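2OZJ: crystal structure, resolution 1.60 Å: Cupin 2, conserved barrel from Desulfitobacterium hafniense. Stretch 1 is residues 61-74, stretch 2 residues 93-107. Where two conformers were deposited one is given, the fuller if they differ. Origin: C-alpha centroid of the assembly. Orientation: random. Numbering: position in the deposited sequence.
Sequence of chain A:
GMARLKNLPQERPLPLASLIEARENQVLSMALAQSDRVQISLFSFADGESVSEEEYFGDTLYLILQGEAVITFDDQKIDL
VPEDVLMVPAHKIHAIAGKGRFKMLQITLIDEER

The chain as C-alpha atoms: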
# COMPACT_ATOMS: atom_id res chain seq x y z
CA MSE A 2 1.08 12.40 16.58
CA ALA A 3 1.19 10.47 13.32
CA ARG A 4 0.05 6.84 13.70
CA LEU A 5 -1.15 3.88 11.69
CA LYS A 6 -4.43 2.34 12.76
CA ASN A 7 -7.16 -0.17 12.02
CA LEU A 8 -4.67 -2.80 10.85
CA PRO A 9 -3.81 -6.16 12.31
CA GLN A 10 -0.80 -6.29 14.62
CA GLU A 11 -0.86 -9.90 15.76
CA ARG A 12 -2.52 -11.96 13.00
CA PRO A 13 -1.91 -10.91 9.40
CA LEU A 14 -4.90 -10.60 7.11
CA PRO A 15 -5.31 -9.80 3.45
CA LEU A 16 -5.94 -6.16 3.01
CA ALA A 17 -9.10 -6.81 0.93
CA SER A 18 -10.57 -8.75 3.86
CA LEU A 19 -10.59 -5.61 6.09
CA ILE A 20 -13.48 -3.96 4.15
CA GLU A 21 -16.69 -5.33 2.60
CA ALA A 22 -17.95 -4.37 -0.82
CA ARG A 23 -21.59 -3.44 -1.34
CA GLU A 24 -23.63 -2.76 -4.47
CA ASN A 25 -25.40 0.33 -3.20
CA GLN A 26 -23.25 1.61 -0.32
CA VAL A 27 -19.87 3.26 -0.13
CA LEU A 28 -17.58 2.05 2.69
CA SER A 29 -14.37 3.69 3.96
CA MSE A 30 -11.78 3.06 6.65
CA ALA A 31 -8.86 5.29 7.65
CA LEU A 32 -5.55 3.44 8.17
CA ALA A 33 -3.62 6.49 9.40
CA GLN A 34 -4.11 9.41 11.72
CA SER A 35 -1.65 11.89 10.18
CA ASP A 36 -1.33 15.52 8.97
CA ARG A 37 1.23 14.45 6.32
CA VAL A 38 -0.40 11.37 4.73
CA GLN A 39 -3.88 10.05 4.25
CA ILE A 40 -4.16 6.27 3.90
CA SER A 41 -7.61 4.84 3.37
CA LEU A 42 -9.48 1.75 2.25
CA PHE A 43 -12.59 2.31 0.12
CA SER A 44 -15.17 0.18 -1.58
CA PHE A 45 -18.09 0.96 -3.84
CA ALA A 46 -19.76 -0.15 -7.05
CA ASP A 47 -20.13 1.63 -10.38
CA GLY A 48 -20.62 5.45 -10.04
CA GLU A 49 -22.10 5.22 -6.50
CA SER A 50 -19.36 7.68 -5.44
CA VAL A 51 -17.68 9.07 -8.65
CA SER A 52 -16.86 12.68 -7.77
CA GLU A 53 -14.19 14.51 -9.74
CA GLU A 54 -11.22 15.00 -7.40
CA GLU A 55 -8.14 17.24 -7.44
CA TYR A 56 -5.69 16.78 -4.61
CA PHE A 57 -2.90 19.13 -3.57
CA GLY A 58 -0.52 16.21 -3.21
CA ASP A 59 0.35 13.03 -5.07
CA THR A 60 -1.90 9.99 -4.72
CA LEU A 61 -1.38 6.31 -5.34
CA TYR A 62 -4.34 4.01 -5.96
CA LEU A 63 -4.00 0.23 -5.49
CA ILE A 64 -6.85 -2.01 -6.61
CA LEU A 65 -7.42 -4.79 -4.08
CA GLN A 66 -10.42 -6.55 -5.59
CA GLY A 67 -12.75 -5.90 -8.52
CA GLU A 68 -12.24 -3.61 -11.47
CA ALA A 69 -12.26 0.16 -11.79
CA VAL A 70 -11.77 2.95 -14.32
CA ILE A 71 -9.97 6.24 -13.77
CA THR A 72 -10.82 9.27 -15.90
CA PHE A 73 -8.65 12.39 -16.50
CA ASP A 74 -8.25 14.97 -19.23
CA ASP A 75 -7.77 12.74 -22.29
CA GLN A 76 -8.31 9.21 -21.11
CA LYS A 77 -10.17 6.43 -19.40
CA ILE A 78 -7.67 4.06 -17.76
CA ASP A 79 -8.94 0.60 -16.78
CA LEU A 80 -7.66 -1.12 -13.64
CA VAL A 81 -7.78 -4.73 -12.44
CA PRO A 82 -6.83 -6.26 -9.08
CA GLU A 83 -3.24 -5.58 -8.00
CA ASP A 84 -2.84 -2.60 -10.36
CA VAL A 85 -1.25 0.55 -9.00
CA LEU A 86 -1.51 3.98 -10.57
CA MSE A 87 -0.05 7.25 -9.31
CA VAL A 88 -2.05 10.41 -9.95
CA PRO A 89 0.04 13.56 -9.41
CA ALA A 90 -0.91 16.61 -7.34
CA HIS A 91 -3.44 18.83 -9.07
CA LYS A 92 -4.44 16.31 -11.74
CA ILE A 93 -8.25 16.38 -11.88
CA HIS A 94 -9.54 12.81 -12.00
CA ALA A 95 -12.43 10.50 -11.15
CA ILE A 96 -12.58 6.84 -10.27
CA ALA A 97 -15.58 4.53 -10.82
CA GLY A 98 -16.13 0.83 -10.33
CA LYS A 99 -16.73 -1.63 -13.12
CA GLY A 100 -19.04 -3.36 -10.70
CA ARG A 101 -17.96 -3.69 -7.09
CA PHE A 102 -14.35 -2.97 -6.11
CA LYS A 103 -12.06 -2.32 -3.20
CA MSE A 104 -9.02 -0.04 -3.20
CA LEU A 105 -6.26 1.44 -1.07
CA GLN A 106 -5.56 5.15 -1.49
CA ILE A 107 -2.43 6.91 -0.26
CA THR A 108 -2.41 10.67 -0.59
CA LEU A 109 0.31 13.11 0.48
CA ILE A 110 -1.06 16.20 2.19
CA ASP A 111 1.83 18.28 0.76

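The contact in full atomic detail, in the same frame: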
# COMPACT_ATOMS: atom_id res chain seq x y z
N LEU A 61 -1.43 7.63 -4.70
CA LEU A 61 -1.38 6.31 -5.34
C LEU A 61 -2.63 5.53 -5.00
O LEU A 61 -3.07 5.46 -3.85
CB LEU A 61 -0.14 5.51 -4.97
CG LEU A 61 0.01 4.67 -3.69
CD1 LEU A 61 -0.90 3.42 -3.69
CD2 LEU A 61 1.46 4.23 -3.50
N TYR A 62 -3.18 4.93 -6.04
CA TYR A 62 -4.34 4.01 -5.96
C TYR A 62 -3.85 2.57 -6.21
O TYR A 62 -3.10 2.30 -7.16
CB TYR A 62 -5.38 4.35 -7.01
CG TYR A 62 -6.02 5.67 -6.82
CD1 TYR A 62 -6.93 5.85 -5.81
CD2 TYR A 62 -5.73 6.75 -7.64
CE1 TYR A 62 -7.54 7.06 -5.61
CE2 TYR A 62 -6.36 7.99 -7.44
CZ TYR A 62 -7.25 8.12 -6.42
OH TYR A 62 -7.88 9.33 -6.20
N LEU A 63 -4.29 1.66 -5.37
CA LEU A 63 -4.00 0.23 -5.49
C LEU A 63 -5.30 -0.54 -5.45
O LEU A 63 -6.04 -0.45 -4.46
CB LEU A 63 -3.06 -0.28 -4.40
CG LEU A 63 -2.79 -1.79 -4.35
CD1 LEU A 63 -1.91 -2.36 -5.50
CD2 LEU A 63 -2.10 -2.07 -2.99
N ILE A 64 -5.60 -1.25 -6.54
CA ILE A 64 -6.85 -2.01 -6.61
C ILE A 64 -6.67 -3.33 -5.87
O ILE A 64 -5.75 -4.08 -6.16
CB ILE A 64 -7.31 -2.25 -8.04
CG1 ILE A 64 -7.34 -0.95 -8.81
CG2 ILE A 64 -8.73 -2.89 -8.05
CD1 ILE A 64 -8.20 0.10 -8.21
N LEU A 65 -7.53 -3.60 -4.90
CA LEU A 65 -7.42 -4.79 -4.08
C LEU A 65 -8.29 -5.93 -4.62
O LEU A 65 -7.93 -7.10 -4.53
CB LEU A 65 -7.82 -4.48 -2.64
CG LEU A 65 -7.02 -3.37 -1.96
CD1 LEU A 65 -7.61 -3.11 -0.58
CD2 LEU A 65 -5.53 -3.70 -1.89
N GLN A 66 -9.44 -5.58 -5.18
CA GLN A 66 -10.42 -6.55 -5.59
C GLN A 66 -11.35 -5.82 -6.54
O GLN A 66 -11.61 -4.64 -6.38
CB GLN A 66 -11.16 -7.01 -4.34
CG GLN A 66 -12.02 -8.23 -4.46
CD GLN A 66 -12.81 -8.47 -3.18
OE1 GLN A 66 -12.25 -8.77 -2.12
NE2 GLN A 66 -14.14 -8.32 -3.26
N GLY A 67 -11.86 -6.52 -7.54
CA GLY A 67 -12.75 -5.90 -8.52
C GLY A 67 -12.00 -5.08 -9.55
O GLY A 67 -10.77 -5.04 -9.58
N GLU A 68 -12.77 -4.43 -10.41
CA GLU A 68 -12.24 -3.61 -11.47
C GLU A 68 -12.75 -2.20 -11.33
O GLU A 68 -13.83 -1.97 -10.76
CB GLU A 68 -12.66 -4.18 -12.82
CG GLU A 68 -12.05 -5.52 -13.08
CD GLU A 68 -12.44 -6.05 -14.41
OE1 GLU A 68 -11.91 -5.57 -15.44
OE2 GLU A 68 -13.29 -6.95 -14.41
N ALA A 69 -11.97 -1.26 -11.86
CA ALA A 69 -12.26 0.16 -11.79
C ALA A 69 -11.79 0.85 -13.07
O ALA A 69 -11.10 0.26 -13.90
CB ALA A 69 -11.57 0.78 -10.56
N VAL A 70 -12.18 2.11 -13.20
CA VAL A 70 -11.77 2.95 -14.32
C VAL A 70 -11.45 4.32 -13.76
O VAL A 70 -12.22 4.85 -12.95
CB VAL A 70 -12.88 3.10 -15.38
CG1 VAL A 70 -12.41 3.97 -16.54
CG2 VAL A 70 -13.31 1.74 -15.88
N ILE A 71 -10.32 4.89 -14.16
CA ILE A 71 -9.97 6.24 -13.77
C ILE A 71 -10.02 7.13 -14.98
O ILE A 71 -9.52 6.78 -16.05
CB ILE A 71 -8.57 6.37 -13.15
CG1 ILE A 71 -8.47 5.56 -11.88
CG2 ILE A 71 -8.33 7.81 -12.76
CD1 ILE A 71 -7.07 5.68 -11.15
N THR A 72 -10.64 8.30 -14.81
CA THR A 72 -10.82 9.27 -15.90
C THR A 72 -10.06 10.56 -15.62
O THR A 72 -10.21 11.11 -14.54
CB THR A 72 -12.33 9.65 -16.03
OG1 THR A 72 -13.07 8.50 -16.42
CG2 THR A 72 -12.54 10.73 -17.07
N PHE A 73 -9.28 11.05 -16.60
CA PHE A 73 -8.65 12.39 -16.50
C PHE A 73 -8.19 12.98 -17.81
O PHE A 73 -7.37 12.37 -18.50
CB PHE A 73 -7.46 12.45 -15.51
CG PHE A 73 -6.63 11.20 -15.44
CD1 PHE A 73 -6.49 10.34 -16.52
CD2 PHE A 73 -5.96 10.90 -14.27
CE1 PHE A 73 -5.74 9.22 -16.43
CE2 PHE A 73 -5.21 9.77 -14.17
CZ PHE A 73 -5.09 8.92 -15.25
N ASP A 74 -8.78 14.13 -18.16
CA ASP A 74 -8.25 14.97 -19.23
C ASP A 74 -8.53 14.37 -20.61
O ASP A 74 -9.38 14.85 -21.35
CB ASP A 74 -6.75 15.19 -19.05
N ILE A 93 -6.83 16.61 -12.10
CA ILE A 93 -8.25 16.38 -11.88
C ILE A 93 -8.58 15.00 -12.41
O ILE A 93 -8.19 14.66 -13.53
CB ILE A 93 -9.11 17.45 -12.61
CG1 ILE A 93 -8.79 18.84 -12.07
CG2 ILE A 93 -10.58 17.14 -12.44
N HIS A 94 -9.29 14.20 -11.64
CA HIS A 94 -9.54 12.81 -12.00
C HIS A 94 -10.79 12.30 -11.29
O HIS A 94 -11.25 12.89 -10.33
CB HIS A 94 -8.32 11.92 -11.67
CG HIS A 94 -8.02 11.77 -10.22
ND1 HIS A 94 -7.53 12.81 -9.45
CD2 HIS A 94 -8.13 10.71 -9.39
CE1 HIS A 94 -7.34 12.38 -8.21
NE2 HIS A 94 -7.72 11.12 -8.14
N ALA A 95 -11.32 11.19 -11.80
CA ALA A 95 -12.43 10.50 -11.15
C ALA A 95 -12.22 9.00 -11.24
O ALA A 95 -11.61 8.50 -12.17
CB ALA A 95 -13.78 10.91 -11.77
N ILE A 96 -12.70 8.27 -10.25
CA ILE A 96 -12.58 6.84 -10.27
C ILE A 96 -13.98 6.24 -10.08
O ILE A 96 -14.81 6.77 -9.34
CB ILE A 96 -11.41 6.38 -9.28
CG1 ILE A 96 -11.33 4.86 -9.14
CG2 ILE A 96 -11.44 7.07 -7.90
CD1 ILE A 96 -9.90 4.44 -8.70
N ALA A 97 -14.28 5.19 -10.83
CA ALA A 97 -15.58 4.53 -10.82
C ALA A 97 -15.34 3.05 -10.86
O ALA A 97 -14.32 2.61 -11.39
CB ALA A 97 -16.40 4.95 -11.99
N GLY A 98 -16.23 2.28 -10.28
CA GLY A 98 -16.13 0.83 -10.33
C GLY A 98 -16.69 0.30 -11.63
O GLY A 98 -17.60 0.88 -12.22
N LYS A 99 -16.12 -0.81 -12.08
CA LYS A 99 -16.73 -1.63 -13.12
C LYS A 99 -17.32 -2.76 -12.30
O LYS A 99 -16.69 -3.79 -12.10
CB LYS A 99 -15.69 -2.13 -14.11
CG LYS A 99 -15.23 -1.06 -15.09
CD LYS A 99 -14.03 -1.51 -15.96
CE LYS A 99 -14.32 -2.75 -16.77
NZ LYS A 99 -13.22 -2.99 -17.76
N GLY A 100 -18.51 -2.53 -11.77
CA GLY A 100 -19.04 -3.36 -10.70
C GLY A 100 -18.44 -2.97 -9.37
O GLY A 100 -17.95 -1.84 -9.18
N ARG A 101 -18.51 -3.89 -8.42
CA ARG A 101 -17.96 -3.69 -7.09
C ARG A 101 -16.43 -3.72 -7.11
O ARG A 101 -15.82 -4.44 -7.89
CB ARG A 101 -18.46 -4.77 -6.13
CG ARG A 101 -19.95 -4.70 -5.84
CD ARG A 101 -20.57 -6.10 -5.80
NE ARG A 101 -20.57 -6.66 -4.45
CZ ARG A 101 -21.66 -6.85 -3.70
NH1 ARG A 101 -22.89 -6.54 -4.14
NH2 ARG A 101 -21.52 -7.38 -2.49
N PHE A 102 -15.80 -2.89 -6.29
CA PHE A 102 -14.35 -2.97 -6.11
C PHE A 102 -13.92 -2.43 -4.75
O PHE A 102 -14.68 -1.76 -4.05
CB PHE A 102 -13.57 -2.30 -7.28
CG PHE A 102 -13.49 -0.82 -7.18
CD1 PHE A 102 -14.62 -0.04 -7.31
CD2 PHE A 102 -12.27 -0.19 -6.92
CE1 PHE A 102 -14.57 1.33 -7.20
CE2 PHE A 102 -12.21 1.17 -6.80
CZ PHE A 102 -13.35 1.93 -6.93
N LYS A 103 -12.69 -2.77 -4.39
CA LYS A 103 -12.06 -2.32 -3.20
C LYS A 103 -10.71 -1.74 -3.57
O LYS A 103 -10.00 -2.29 -4.43
CB LYS A 103 -11.84 -3.48 -2.25
CG LYS A 103 -13.09 -4.18 -1.77
CD LYS A 103 -12.71 -5.40 -0.93
CE LYS A 103 -13.93 -6.23 -0.55
NZ LYS A 103 -13.55 -7.44 0.24
N MSE A 104 -10.34 -0.62 -2.96
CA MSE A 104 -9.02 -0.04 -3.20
C MSE A 104 -8.38 0.55 -1.96
O MSE A 104 -9.06 0.94 -1.00
CB MSE A 104 -9.11 1.05 -4.27
CG MSE A 104 -9.84 2.26 -3.80
SE MSE A 104 -9.80 3.71 -5.05
CE MSE A 104 -11.20 4.71 -4.19
N LEU A 105 -7.06 0.66 -2.01
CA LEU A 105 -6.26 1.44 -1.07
C LEU A 105 -5.87 2.74 -1.74
O LEU A 105 -5.45 2.73 -2.89
CB LEU A 105 -4.99 0.66 -0.70
CG LEU A 105 -3.92 1.36 0.15
CD1 LEU A 105 -4.38 1.53 1.57
CD2 LEU A 105 -2.64 0.56 0.07
N GLN A 106 -6.00 3.84 -1.01
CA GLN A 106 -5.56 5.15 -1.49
C GLN A 106 -4.52 5.68 -0.51
O GLN A 106 -4.70 5.61 0.71
CB GLN A 106 -6.74 6.11 -1.53
CG GLN A 106 -6.38 7.55 -1.84
CD GLN A 106 -7.61 8.44 -2.09
OE1 GLN A 106 -8.71 7.95 -2.31
NE2 GLN A 106 -7.40 9.75 -2.05
N ILE A 107 -3.43 6.20 -1.05
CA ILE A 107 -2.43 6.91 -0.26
C ILE A 107 -2.26 8.27 -0.87
O ILE A 107 -1.93 8.37 -2.02
CB ILE A 107 -1.07 6.18 -0.24
CG1 ILE A 107 -1.22 4.80 0.40
CG2 ILE A 107 0.02 7.05 0.53
CD1 ILE A 107 -0.02 3.89 0.10
O HOH W 1 -15.73 -5.31 -10.18
O HOH W 2 -10.82 -3.16 -15.84

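Two antiparallel strand pairings, one on each side of a corner in both stretches, join these stretches and bury 1365 Å² between them. Backbone hydrogen bonds run along both pairings: Leu61 N to Ile107 O (2.8 Å) and Leu63 N to Leu105 O (2.9 Å) in the first pairing, Val70 N to Ala97 O and Thr72 N to Ala95 O (both 2.8 Å) in the second. Between Ile64 and Gln66 the register slips by one residue, a beta bulge in which Lys103 O accepts from Leu65 N (2.8 Å) and, weakly, from Gln66 N (3.4 Å).

Side chains alternate between two faces. On one, Tyr62 takes chi1 m, which carries its long ring across to the other pairing, where OH and His94 NE2 form a 2.6 Å hydrogen bond; His94, at chi1 p, presents its ring edge. A tyrosine suits this buried site because its ring packs among apolar groups, with Ile96 CD1 over one face and selenomethionine Met104 SE 3.7 Å from Tyr62 CD1, while its hydroxyl meets a polar partner. Ala69 is on the same face as Tyr62, and Phe102, whose CA-to-CB bond points sideways, uses chi1 p to lay its ring against it; Ala69 CB sits over the ring face, 3.8 Å from Phe102 CE2; the small methyl fits closely there.

The other face begins apolar: Leu63 and Leu105 share the t,p rotamer and meet CD2 to CD2 at 4.1 Å. Farther along, Lys103, extended from chi2 through chi4, brings NZ 3.0 Å from Gln66 OE1 in a hydrogen bond. Lys99 NZ makes a long salt bridge to Glu68 OE1 (3.7 Å), helped by a water bonded to both atoms, while Lys99 CD lies 3.3 Å from Val70 CG2, a close contact.

At the corner, Gly67 has positive phi, and a CB there would lie 2.1 Å from Arg101 O, so glycine fits on both counts.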